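Local structure of azurocidin (Homo sapiens, 1A7S) at residues L15-N20 / Y58-R63; V146-E151 / N157-G162; G168-G173 / S190-P195. The protein binds heparin and bacterial lipopolysaccharide, kills many Gram-negative bacteria and attracts monocytes and fibroblasts, as a neutrophil granule homologue of the serine proteases. All coordinates share one frame; numbering follows the deposited sequence.

Contact 1. Residues L15-N20 / Y58-R63; sequences LASIQN and YDLRRR
Leu60 reaches strand 15-20 with one methyl, which packs by van der Waals contact on two polar atoms. Its CD2 lies 3.8 Å from Ser17 OG. CD2 also comes to 4.2 Å from Gln19 OE1, as the two side chains run past each other in opposite directions.

The polar link goes through a water. It donates to Gln19 OE1 at 3.1 Å and to the backbone O of Leu60 at 2.8 Å. Gln19 OE1 takes a second bond, from Ser17 OG at 2.9 Å, in the carbonyl plane and on a lone pair. Ser17 OG stands opposite its own backbone N (chi1 169°), which brings it beside the Gln19 amide. It also bonds to His24 ND1. Two bonds thus hold the amide oxygen.

The loop keeps its shape by its own bonds. Arg61 N meets Asp59 OD1 at 3.0 Å from above the carboxylate plane, an Asx turn. Arg62 N bonds to Asp59 O at 3.0 Å and closes a type I turn. Asp59 OD1 also forms a salt bridge with Arg139.

The arrangement is a turn laid against strand 15-20 of the N-terminal barrel of the trypsin fold. The loop probably corresponds to the calcium-binding loop of trypsin.

Contact 2. Residues V146-E151 / N157-G162; sequences VTVTPE and NNVCTG
Thr147 and Gly162 form an antiparallel hydrogen-bonded pair. Thr147 N donates to Gly162 O at 2.8 Å, nearly along the C=O axis. Gly162 N returns a bond to Thr147 O at 2.9 Å. Further on, Thr149 N donates to Cys160 O at 2.9 Å. That bond is straight at the hydrogen (168°), but the donor stands above the carbonyl plane. The non-hydrogen-bonded pair Val148 and Thr161 lies between these bonds. Here the CA atoms are only 4.3 Å apart, and Thr161 CA makes a CA-H...O contact with Thr147 O. The N-to-C directions of the two short strand segments make 135°, well short of antiparallel.

Side-chain packing adds to these bonds. Val146 CG2 meets Thr161 CB at 3.6 Å, and the two side chains cross obliquely. Both also touch Leu179 of strand 178-181. Val148 CG2 faces Val159 CG1 at a looser 4.1 Å.

Thr149 straddles the carbonyl oxygen of Cys160. Its OG1 lies between its backbone N and carbonyl carbon (chi1 72°). This puts OG1 3.4 Å from Cys160 CB, while CG2 packs on Thr161 C. The hydroxyl itself donates to Pro150 O at 3.0 Å.

The whole is a beta hairpin of the C-terminal barrel in the trypsin fold. The Cys154-Cys160 disulfide ties its connecting loop back to the second strand, as in trypsin.

Contact 3. Residues G168-G173 / S190-P195; sequences GGICNG and SFSLGP. With EOH (ethanol), chain L.
The two segments correspond to the walls of the primary specificity pocket in trypsin-like proteases. Ile170 on one wall faces Phe191 and Ser192 on the other. Its CD1 lies 4.0 Å from Phe191 O, and its CG1 is 4.4 Å from Ser192 OG. CG1 sits between the backbone N and the carbonyl carbon (chi1 68°), and the chain beyond it is extended. The methyl therefore reaches the backbone of the opposite wall.

A water joins the walls by polar bonds. It donates to Ile170 O at 2.6 Å and accepts from Ser192 OG at 2.8 Å.

An ethanol, probably from the crystallisation liquor, lies between the walls. Asn172 ND2 gives its O a weak, bent hydrogen bond of 2.8 Å (119°). Ethanol C1 rests 3.3 Å from Cys171 C, and ethanol C2 is 3.0 Å from Ser192 OG. Such molecules often mark pockets, and this one lies between the two segments.

Cys171 is joined to Cys196 by a disulfide, which ties the loop to the residues just after Pro195. Ser190 and Phe191 form a classic beta bulge opposite Phe202, and the Phe191 and Phe202 rings stack. Strand 184-192 thus carries one wall, the loop before strand 178-181 carries the other, and strand 201-205 touches both through Asp201.

In the fold
After a first short strand that pairs with 142-148, the chain builds the N-terminal barrel. Contact 1 closes there, bringing the loop after strand 51-55 back to strand 15-20. Contact 2 follows in the C-terminal half, as the hairpin of strands 142-148 and 158-162. Contact 3 then spans strand 178-181 and the start of strand 184-192, joining the loop at 168-173 to that strand's end. The three are in series; none nests in or crosses another. Contacts 2 and 3 reach the same sheet, with centres about 13 Å apart. Contacts 1 and 2 lie on opposite sides of the chain's centre, about 27 Å between centres. His24 bonds to both Ser17 and Gly173, linking contacts 1 and 3.

Contact 1. Residues L15-N20 / Y58-R63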
ATOM      1  N   LEU A  15      -7.615  -1.472   3.350  1.00  6.56           N
ATOM      2  CA  LEU A  15      -6.343  -2.107   3.395  1.00  6.97           C
ATOM      3  C   LEU A  15      -6.395  -3.575   2.934  1.00  7.70           C
ATOM      4  O   LEU A  15      -7.321  -4.303   3.354  1.00 10.01           O
ATOM      5  CB  LEU A  15      -5.728  -2.110   4.774  1.00  9.23           C
ATOM      6  CG  LEU A  15      -5.050  -0.948   5.293  1.00 13.05           C
ATOM      7  CD1 LEU A  15      -4.424  -1.294   6.652  1.00 14.47           C
ATOM      8  CD2 LEU A  15      -3.992  -0.319   4.369  1.00 11.61           C
ATOM      9  N   ALA A  16      -5.394  -3.962   2.197  1.00  7.37           N
ATOM     10  CA  ALA A  16      -5.228  -5.358   1.812  1.00  7.41           C
ATOM     11  C   ALA A  16      -4.002  -5.945   2.473  1.00  7.08           C
ATOM     12  O   ALA A  16      -3.006  -5.265   2.657  1.00  8.17           O
ATOM     13  CB  ALA A  16      -5.008  -5.402   0.283  1.00  8.47           C
ATOM     14  N   SER A  17      -4.086  -7.233   2.754  1.00  7.26           N
ATOM     15  CA  SER A  17      -2.980  -8.099   3.148  1.00  7.87           C
ATOM     16  C   SER A  17      -2.721  -9.028   1.958  1.00  6.97           C
ATOM     17  O   SER A  17      -3.620  -9.722   1.534  1.00  9.16           O
ATOM     18  CB  SER A  17      -3.325  -8.877   4.402  1.00  7.72           C
ATOM     19  OG  SER A  17      -2.368  -9.883   4.646  1.00  7.63           O
ATOM     20  N   ILE A  18      -1.519  -9.001   1.413  1.00  7.42           N
ATOM     21  CA  ILE A  18      -1.087  -9.863   0.308  1.00  8.22           C
ATOM     22  C   ILE A  18      -0.264 -10.993   0.917  1.00  7.59           C
ATOM     23  O   ILE A  18       0.691 -10.758   1.670  1.00  8.14           O
ATOM     24  CB  ILE A  18      -0.285  -9.068  -0.737  1.00  9.57           C
ATOM     25  CG1 ILE A  18      -0.825  -7.703  -1.049  1.00 11.87           C
ATOM     26  CG2 ILE A  18      -0.185  -9.939  -1.969  1.00 11.31           C
ATOM     27  CD1 ILE A  18      -2.160  -7.489  -1.499  1.00 18.53           C
ATOM     28  N   GLN A  19      -0.690 -12.216   0.612  1.00  7.75           N
ATOM     29  CA  GLN A  19      -0.201 -13.397   1.319  1.00  9.24           C
ATOM     30  C   GLN A  19       0.321 -14.434   0.364  1.00  9.33           C
ATOM     31  O   GLN A  19      -0.201 -14.625  -0.751  1.00 10.81           O
ATOM     32  CB  GLN A  19      -1.354 -13.977   2.184  1.00  9.32           C
ATOM     33  CG  GLN A  19      -1.883 -12.945   3.164  1.00  9.31           C
ATOM     34  CD  GLN A  19      -2.785 -13.445   4.262  1.00  9.22           C
ATOM     35  OE1 GLN A  19      -3.138 -12.649   5.184  1.00 10.91           O
ATOM     36  NE2 GLN A  19      -3.149 -14.676   4.220  1.00  8.98           N
ATOM     37  N   ASN A  20       1.344 -15.164   0.819  1.00  9.29           N
ATOM     38  CA  ASN A  20       1.988 -16.254   0.090  1.00 10.90           C
ATOM     39  C   ASN A  20       1.866 -17.493   0.983  1.00 10.38           C
ATOM     40  O   ASN A  20       2.461 -17.514   2.092  1.00 10.00           O
ATOM     41  CB  ASN A  20       3.458 -15.890  -0.153  1.00 15.82           C
ATOM     42  CG  ASN A  20       4.313 -16.909  -0.782  1.00 20.45           C
ATOM     43  OD1 ASN A  20       3.965 -18.075  -0.958  1.00 19.82           O
ATOM     44  ND2 ASN A  20       5.567 -16.561  -1.069  1.00 23.09           N
ATOM     45  N   TYR A  58      -8.382  -7.829  10.291  1.00  7.54           N
ATOM     46  CA  TYR A  58      -7.935  -7.036  11.431  1.00  7.17           C
ATOM     47  C   TYR A  58      -6.730  -7.737  12.050  1.00  7.21           C
ATOM     48  O   TYR A  58      -5.594  -7.192  11.984  1.00  7.99           O
ATOM     49  CB  TYR A  58      -9.040  -6.785  12.433  1.00  7.99           C
ATOM     50  CG  TYR A  58      -8.625  -6.017  13.660  1.00  8.18           C
ATOM     51  CD1 TYR A  58      -8.162  -4.726  13.475  1.00 10.59           C
ATOM     52  CD2 TYR A  58      -8.659  -6.581  14.916  1.00  9.16           C
ATOM     53  CE1 TYR A  58      -7.755  -3.947  14.481  1.00 11.32           C
ATOM     54  CE2 TYR A  58      -8.217  -5.741  16.020  1.00 10.32           C
ATOM     55  CZ  TYR A  58      -7.759  -4.470  15.730  1.00 11.11           C
ATOM     56  OH  TYR A  58      -7.356  -3.616  16.803  1.00 13.46           O
ATOM     57  N   ASP A  59      -6.951  -8.864  12.698  1.00  7.04           N
ATOM     58  CA  ASP A  59      -5.861  -9.679  13.291  1.00  7.71           C
ATOM     59  C   ASP A  59      -5.470 -10.771  12.314  1.00  7.60           C
ATOM     60  O   ASP A  59      -6.252 -11.659  11.968  1.00  7.92           O
ATOM     61  CB  ASP A  59      -6.455 -10.314  14.595  1.00  8.35           C
ATOM     62  CG  ASP A  59      -5.524 -11.220  15.312  1.00  7.67           C
ATOM     63  OD1 ASP A  59      -4.381 -11.488  14.820  1.00  8.65           O
ATOM     64  OD2 ASP A  59      -5.898 -11.665  16.424  1.00  8.49           O
ATOM     65  N   LEU A  60      -4.255 -10.694  11.781  1.00  7.49           N
ATOM     66  CA  LEU A  60      -3.808 -11.614  10.801  1.00  8.02           C
ATOM     67  C   LEU A  60      -3.962 -13.085  11.238  1.00  8.70           C
ATOM     68  O   LEU A  60      -4.104 -13.943  10.377  1.00 10.41           O
ATOM     69  CB  LEU A  60      -2.323 -11.390  10.445  1.00  8.43           C
ATOM     70  CG  LEU A  60      -1.957 -10.150   9.694  1.00  9.56           C
ATOM     71  CD1 LEU A  60      -0.486 -10.014   9.463  1.00 10.67           C
ATOM     72  CD2 LEU A  60      -2.743 -10.015   8.388  1.00 12.88           C
ATOM     73  N   ARG A  61      -3.874 -13.364  12.519  1.00  8.24           N
ATOM     74  CA  ARG A  61      -3.913 -14.710  13.024  1.00  9.11           C
ATOM     75  C   ARG A  61      -5.319 -15.220  13.303  1.00 10.34           C
ATOM     76  O   ARG A  61      -5.447 -16.400  13.727  1.00 15.09           O
ATOM     77  CB  ARG A  61      -3.048 -14.876  14.275  1.00  9.85           C
ATOM     78  CG  ARG A  61      -1.599 -14.469  14.052  1.00 11.99           C
ATOM     79  CD  ARG A  61      -0.757 -14.631  15.337  1.00 14.89           C
ATOM     80  NE  ARG A  61      -0.412 -16.036  15.522  1.00 16.84           N
ATOM     81  CZ  ARG A  61       0.768 -16.581  15.248  1.00 13.96           C
ATOM     82  NH1 ARG A  61       1.859 -15.856  15.054  1.00 15.63           N
ATOM     83  NH2 ARG A  61       0.871 -17.898  15.330  1.00 14.88           N
ATOM     84  N   ARG A  62      -6.341 -14.493  12.959  1.00  8.81           N
ATOM     85  CA  ARG A  62      -7.747 -14.861  13.256  1.00  8.63           C
ATOM     86  C   ARG A  62      -8.488 -15.032  11.949  1.00 10.00           C
ATOM     87  O   ARG A  62      -8.308 -14.332  10.974  1.00 11.04           O
ATOM     88  CB  ARG A  62      -8.376 -13.777  14.128  1.00  8.94           C
ATOM     89  CG  ARG A  62      -9.648 -14.165  14.874  1.00 10.52           C
ATOM     90  CD  ARG A  62      -9.440 -15.083  16.039  1.00 10.52           C
ATOM     91  NE  ARG A  62      -8.646 -14.408  17.070  1.00 10.39           N
ATOM     92  CZ  ARG A  62      -8.052 -15.026  18.082  1.00 11.63           C
ATOM     93  NH1 ARG A  62      -8.137 -16.335  18.251  1.00 12.78           N
ATOM     94  NH2 ARG A  62      -7.265 -14.305  18.908  1.00 11.29           N
ATOM     95  N   ARG A  63      -9.477 -15.974  11.951  1.00 10.17           N
ATOM     96  CA  ARG A  63     -10.213 -16.259  10.730  1.00 11.12           C
ATOM     97  C   ARG A  63     -11.132 -15.165  10.272  1.00 10.12           C
ATOM     98  O   ARG A  63     -11.276 -14.897   9.074  1.00 11.22           O
ATOM     99  CB  ARG A  63     -10.929 -17.631  10.817  1.00 14.53           C
ATOM    100  CG  ARG A  63      -9.967 -18.780  10.956  1.00 24.14           C
ATOM    101  CD  ARG A  63     -10.588 -20.069  11.373  1.00 31.58           C
ATOM    102  NE  ARG A  63     -11.836 -20.369  10.644  1.00 38.31           N
ATOM    103  CZ  ARG A  63     -12.684 -21.249  11.200  1.00 39.55           C
ATOM    104  NH1 ARG A  63     -12.125 -22.090  12.110  1.00 46.86           N
ATOM    105  NH2 ARG A  63     -13.940 -21.311  10.969  1.00 44.08           N
TER
HETATM  106  O   HOH W   1      -4.371 -14.099   7.587  1.00 11.44           O

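Contact 2. Residues V146-E151 / N157-G162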
ATOM      1  N   VAL A 146       2.629  10.830   9.422  1.00  8.98           N
ATOM      2  CA  VAL A 146       3.844  11.176   8.724  1.00  9.35           C
ATOM      3  C   VAL A 146       3.648  12.522   8.030  1.00 10.19           C
ATOM      4  O   VAL A 146       2.481  12.917   7.777  1.00 11.65           O
ATOM      5  CB  VAL A 146       4.368  10.100   7.773  1.00  9.93           C
ATOM      6  CG1 VAL A 146       4.504   8.725   8.482  1.00 10.43           C
ATOM      7  CG2 VAL A 146       3.457   9.934   6.558  1.00 11.15           C
ATOM      8  N   THR A 147       4.744  13.155   7.670  1.00  9.78           N
ATOM      9  CA  THR A 147       4.684  14.475   7.006  1.00 10.04           C
ATOM     10  C   THR A 147       5.491  14.437   5.742  1.00  9.53           C
ATOM     11  O   THR A 147       6.617  13.937   5.720  1.00 10.84           O
ATOM     12  CB  THR A 147       5.236  15.563   7.984  1.00 13.14           C
ATOM     13  OG1 THR A 147       4.411  15.527   9.150  1.00 15.25           O
ATOM     14  CG2 THR A 147       5.132  16.922   7.349  1.00 13.80           C
ATOM     15  N   VAL A 148       4.965  14.982   4.664  1.00 10.07           N
ATOM     16  CA  VAL A 148       5.700  15.013   3.360  1.00 10.84           C
ATOM     17  C   VAL A 148       6.906  15.893   3.481  1.00 11.52           C
ATOM     18  O   VAL A 148       6.838  16.999   3.975  1.00 12.89           O
ATOM     19  CB  VAL A 148       4.738  15.516   2.268  1.00 11.22           C
ATOM     20  CG1 VAL A 148       5.494  15.711   0.943  1.00 12.82           C
ATOM     21  CG2 VAL A 148       3.579  14.534   2.104  1.00 12.09           C
ATOM     22  N   THR A 149       8.053  15.360   3.017  1.00 12.95           N
ATOM     23  CA  THR A 149       9.323  16.053   3.048  1.00 16.84           C
ATOM     24  C   THR A 149       9.444  17.103   1.956  1.00 19.64           C
ATOM     25  O   THR A 149       8.735  17.086   0.982  1.00 21.23           O
ATOM     26  CB  THR A 149      10.520  15.094   2.855  1.00 16.25           C
ATOM     27  OG1 THR A 149      10.538  14.663   1.486  1.00 16.97           O
ATOM     28  CG2 THR A 149      10.493  13.894   3.741  1.00 16.86           C
ATOM     29  N   PRO A 150      10.440  17.971   2.125  1.00 27.23           N
ATOM     30  CA  PRO A 150      10.854  18.858   1.029  1.00 30.21           C
ATOM     31  C   PRO A 150      11.334  18.036  -0.164  1.00 28.10           C
ATOM     32  O   PRO A 150      11.768  16.903  -0.009  1.00 26.29           O
ATOM     33  CB  PRO A 150      11.982  19.668   1.590  1.00 32.70           C
ATOM     34  CG  PRO A 150      11.804  19.617   3.081  1.00 31.73           C
ATOM     35  CD  PRO A 150      11.256  18.247   3.342  1.00 28.39           C
ATOM     36  N   GLU A 151      11.066  18.540  -1.346  1.00 29.68           N
ATOM     37  CA  GLU A 151      11.322  17.863  -2.583  1.00 31.82           C
ATOM     38  C   GLU A 151      12.786  17.526  -2.691  1.00 29.47           C
ATOM     39  O   GLU A 151      13.228  16.514  -3.179  1.00 25.47           O
ATOM     40  CB  GLU A 151      10.795  18.660  -3.776  1.00 36.60           C
ATOM     41  CG  GLU A 151      11.555  19.852  -4.200  1.00 42.40           C
ATOM     42  CD  GLU A 151      10.807  20.887  -5.012  1.00 47.77           C
ATOM     43  OE1 GLU A 151       9.628  21.138  -4.710  1.00 56.22           O
ATOM     44  OE2 GLU A 151      11.392  21.497  -5.956  1.00 52.71           O
ATOM     45  N   ASN A 157       9.870  10.772  -8.901  1.00 11.16           N
ATOM     46  CA  ASN A 157       9.001   9.580  -9.026  1.00 10.98           C
ATOM     47  C   ASN A 157       8.280   9.211  -7.725  1.00  9.20           C
ATOM     48  O   ASN A 157       7.381   8.373  -7.763  1.00  9.77           O
ATOM     49  CB  ASN A 157       9.903   8.367  -9.398  1.00 12.06           C
ATOM     50  CG  ASN A 157       9.152   7.285 -10.076  1.00 11.12           C
ATOM     51  OD1 ASN A 157       9.080   6.146  -9.580  1.00 13.89           O
ATOM     52  ND2 ASN A 157       8.564   7.597 -11.209  1.00 15.05           N
ATOM     53  N   ASN A 158       8.711   9.807  -6.623  1.00  9.68           N
ATOM     54  CA  ASN A 158       8.250   9.452  -5.307  1.00  9.53           C
ATOM     55  C   ASN A 158       7.616  10.608  -4.574  1.00  9.29           C
ATOM     56  O   ASN A 158       7.849  11.781  -4.904  1.00 10.96           O
ATOM     57  CB  ASN A 158       9.418   8.921  -4.453  1.00  9.37           C
ATOM     58  CG  ASN A 158       9.928   7.585  -5.009  1.00 10.31           C
ATOM     59  OD1 ASN A 158       9.319   6.481  -4.707  1.00 13.95           O
ATOM     60  ND2 ASN A 158      10.937   7.587  -5.732  1.00 11.18           N
ATOM     61  N   VAL A 159       6.861  10.291  -3.547  1.00  9.51           N
ATOM     62  CA  VAL A 159       6.454  11.188  -2.487  1.00 10.01           C
ATOM     63  C   VAL A 159       7.150  10.626  -1.210  1.00  8.59           C
ATOM     64  O   VAL A 159       7.121   9.427  -0.985  1.00  9.72           O
ATOM     65  CB  VAL A 159       4.918  11.152  -2.229  1.00 12.40           C
ATOM     66  CG1 VAL A 159       4.586  12.029  -1.009  1.00 15.95           C
ATOM     67  CG2 VAL A 159       4.174  11.642  -3.428  1.00 14.12           C
ATOM     68  N   CYS A 160       7.900  11.481  -0.540  1.00  9.46           N
ATOM     69  CA  CYS A 160       8.686  11.076   0.614  1.00  9.52           C
ATOM     70  C   CYS A 160       8.119  11.680   1.884  1.00  8.84           C
ATOM     71  O   CYS A 160       7.578  12.772   1.877  1.00 10.42           O
ATOM     72  CB  CYS A 160      10.132  11.491   0.474  1.00 10.06           C
ATOM     73  SG  CYS A 160      10.969  10.751  -0.900  1.00 12.40           S
ATOM     74  N   THR A 161       8.262  10.883   2.982  1.00  9.24           N
ATOM     75  CA  THR A 161       7.735  11.312   4.256  1.00  9.54           C
ATOM     76  C   THR A 161       8.705  11.081   5.369  1.00  9.13           C
ATOM     77  O   THR A 161       9.653  10.288   5.265  1.00 10.03           O
ATOM     78  CB  THR A 161       6.413  10.598   4.602  1.00  9.55           C
ATOM     79  OG1 THR A 161       6.668   9.191   4.789  1.00 10.60           O
ATOM     80  CG2 THR A 161       5.398  10.730   3.514  1.00 11.15           C
ATOM     81  N   GLY A 162       8.477  11.816   6.448  1.00 10.14           N
ATOM     82  CA  GLY A 162       9.249  11.638   7.663  1.00 10.23           C
ATOM     83  C   GLY A 162       8.356  11.868   8.870  1.00 10.52           C
ATOM     84  O   GLY A 162       7.181  12.285   8.768  1.00 10.81           O
TER

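Contact 3. Residues G168-G173 / S190-P195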
ATOM      1  N   GLY A 168      10.022   6.337  12.951  1.00 11.14           N
ATOM      2  CA  GLY A 168       8.605   6.176  12.643  1.00 10.80           C
ATOM      3  C   GLY A 168       8.449   6.029  11.112  1.00 10.11           C
ATOM      4  O   GLY A 168       9.134   6.696  10.389  1.00 11.61           O
ATOM      5  N   GLY A 169       7.602   5.088  10.715  1.00  8.98           N
ATOM      6  CA  GLY A 169       7.374   4.884   9.295  1.00 10.32           C
ATOM      7  C   GLY A 169       7.255   3.416   8.952  1.00  8.58           C
ATOM      8  O   GLY A 169       6.904   2.574   9.798  1.00 10.65           O
ATOM      9  N   ILE A 170       7.502   3.071   7.714  1.00  8.02           N
ATOM     10  CA  ILE A 170       7.299   1.734   7.189  1.00  8.03           C
ATOM     11  C   ILE A 170       8.383   0.784   7.550  1.00  7.80           C
ATOM     12  O   ILE A 170       9.534   1.172   7.850  1.00  9.60           O
ATOM     13  CB  ILE A 170       7.086   1.791   5.656  1.00  8.21           C
ATOM     14  CG1 ILE A 170       8.339   2.209   4.911  1.00  8.45           C
ATOM     15  CG2 ILE A 170       5.879   2.678   5.299  1.00  9.39           C
ATOM     16  CD1 ILE A 170       8.224   2.314   3.381  1.00 10.56           C
ATOM     17  N   CYS A 171       8.114  -0.487   7.507  1.00  7.59           N
ATOM     18  CA  CYS A 171       9.109  -1.505   7.716  1.00  7.81           C
ATOM     19  C   CYS A 171       8.796  -2.760   6.950  1.00  7.65           C
ATOM     20  O   CYS A 171       7.896  -2.776   6.071  1.00  9.21           O
ATOM     21  CB  CYS A 171       9.413  -1.683   9.192  1.00  8.31           C
ATOM     22  SG  CYS A 171      11.017  -2.372   9.651  1.00  9.52           S
ATOM     23  N   ASN A 172       9.441  -3.868   7.194  1.00  8.81           N
ATOM     24  CA  ASN A 172       9.201  -5.117   6.481  1.00  8.74           C
ATOM     25  C   ASN A 172       7.741  -5.498   6.598  1.00  8.38           C
ATOM     26  O   ASN A 172       7.172  -5.494   7.659  1.00  9.05           O
ATOM     27  CB  ASN A 172      10.059  -6.227   7.109  1.00 12.27           C
ATOM     28  CG  ASN A 172      11.474  -5.948   7.397  1.00 17.14           C
ATOM     29  OD1 ASN A 172      12.064  -6.488   8.287  1.00 27.06           O
ATOM     30  ND2 ASN A 172      12.141  -5.099   6.607  1.00 25.67           N
ATOM     31  N   GLY A 173       7.094  -5.810   5.442  1.00  9.37           N
ATOM     32  CA  GLY A 173       5.688  -6.196   5.441  1.00  9.53           C
ATOM     33  C   GLY A 173       4.770  -5.052   5.102  1.00  9.62           C
ATOM     34  O   GLY A 173       3.547  -5.243   4.885  1.00 10.15           O
ATOM     35  N   SER A 190       7.229   1.973  -0.970  1.00  7.44           N
ATOM     36  CA  SER A 190       8.228   1.375  -1.823  1.00  8.08           C
ATOM     37  C   SER A 190       9.471   0.965  -1.100  1.00  8.01           C
ATOM     38  O   SER A 190       9.829  -0.225  -1.081  1.00  9.49           O
ATOM     39  CB  SER A 190       8.514   2.203  -3.032  1.00  9.38           C
ATOM     40  OG  SER A 190       9.473   1.754  -3.894  0.50  3.86           O
ATOM     41  N   PHE A 191      10.214   1.894  -0.518  1.00  7.74           N
ATOM     42  CA  PHE A 191      11.437   1.545   0.184  1.00  8.66           C
ATOM     43  C   PHE A 191      11.777   2.597   1.203  1.00  8.94           C
ATOM     44  O   PHE A 191      11.259   3.714   1.174  1.00  9.71           O
ATOM     45  CB  PHE A 191      12.584   1.311  -0.811  1.00 10.49           C
ATOM     46  CG  PHE A 191      13.047   2.567  -1.538  1.00 11.85           C
ATOM     47  CD1 PHE A 191      12.446   3.007  -2.692  1.00 11.80           C
ATOM     48  CD2 PHE A 191      14.109   3.340  -1.050  1.00 14.19           C
ATOM     49  CE1 PHE A 191      12.852   4.154  -3.356  1.00 12.40           C
ATOM     50  CE2 PHE A 191      14.524   4.469  -1.725  1.00 15.45           C
ATOM     51  CZ  PHE A 191      13.883   4.894  -2.898  1.00 14.38           C
ATOM     52  N   SER A 192      12.742   2.306   2.059  1.00  9.79           N
ATOM     53  CA  SER A 192      13.424   3.324   2.866  1.00 13.13           C
ATOM     54  C   SER A 192      14.908   2.826   2.979  1.00 17.07           C
ATOM     55  O   SER A 192      15.127   1.623   2.715  1.00 20.93           O
ATOM     56  CB  SER A 192      12.834   3.515   4.213  1.00 14.51           C
ATOM     57  OG  SER A 192      12.694   2.328   4.976  1.00 16.08           O
ATOM     58  N   LEU A 193      15.760   3.713   3.347  1.00 22.59           N
ATOM     59  CA  LEU A 193      17.193   3.326   3.521  1.00 25.71           C
ATOM     60  C   LEU A 193      17.508   3.441   4.992  1.00 27.26           C
ATOM     61  O   LEU A 193      17.002   4.272   5.756  1.00 29.35           O
ATOM     62  CB  LEU A 193      18.070   4.232   2.640  1.00 29.16           C
ATOM     63  CG  LEU A 193      17.590   4.389   1.197  1.00 31.45           C
ATOM     64  CD1 LEU A 193      18.158   5.640   0.575  1.00 34.24           C
ATOM     65  CD2 LEU A 193      17.845   3.149   0.351  1.00 34.14           C
ATOM     66  N   GLY A 194      18.429   2.599   5.409  1.00 29.36           N
ATOM     67  CA  GLY A 194      18.888   2.571   6.771  1.00 25.17           C
ATOM     68  C   GLY A 194      17.795   1.853   7.602  1.00 19.52           C
ATOM     69  O   GLY A 194      16.894   1.241   7.082  1.00 25.34           O
ATOM     70  N   PRO A 195      17.928   2.068   8.888  1.00 17.09           N
ATOM     71  CA  PRO A 195      16.974   1.464   9.815  1.00 15.99           C
ATOM     72  C   PRO A 195      15.575   1.942   9.465  1.00 13.89           C
ATOM     73  O   PRO A 195      15.369   3.105   9.132  1.00 13.34           O
ATOM     74  CB  PRO A 195      17.405   2.074  11.177  1.00 17.91           C
ATOM     75  CG  PRO A 195      18.880   2.294  10.979  1.00 19.27           C
ATOM     76  CD  PRO A 195      18.965   2.845   9.560  1.00 17.87           C
TER
HETATM   77  C1  EOH L 424      11.000  -1.713   4.756  1.00 49.43           C
HETATM   78  C2  EOH L 424      11.225  -0.258   4.834  1.00 42.42           C
HETATM   79  O   EOH L 424      11.946  -2.485   5.578  1.00 53.29           O
HETATM   80  O   HOH W   2      11.152   3.100   7.180  1.00 12.95           O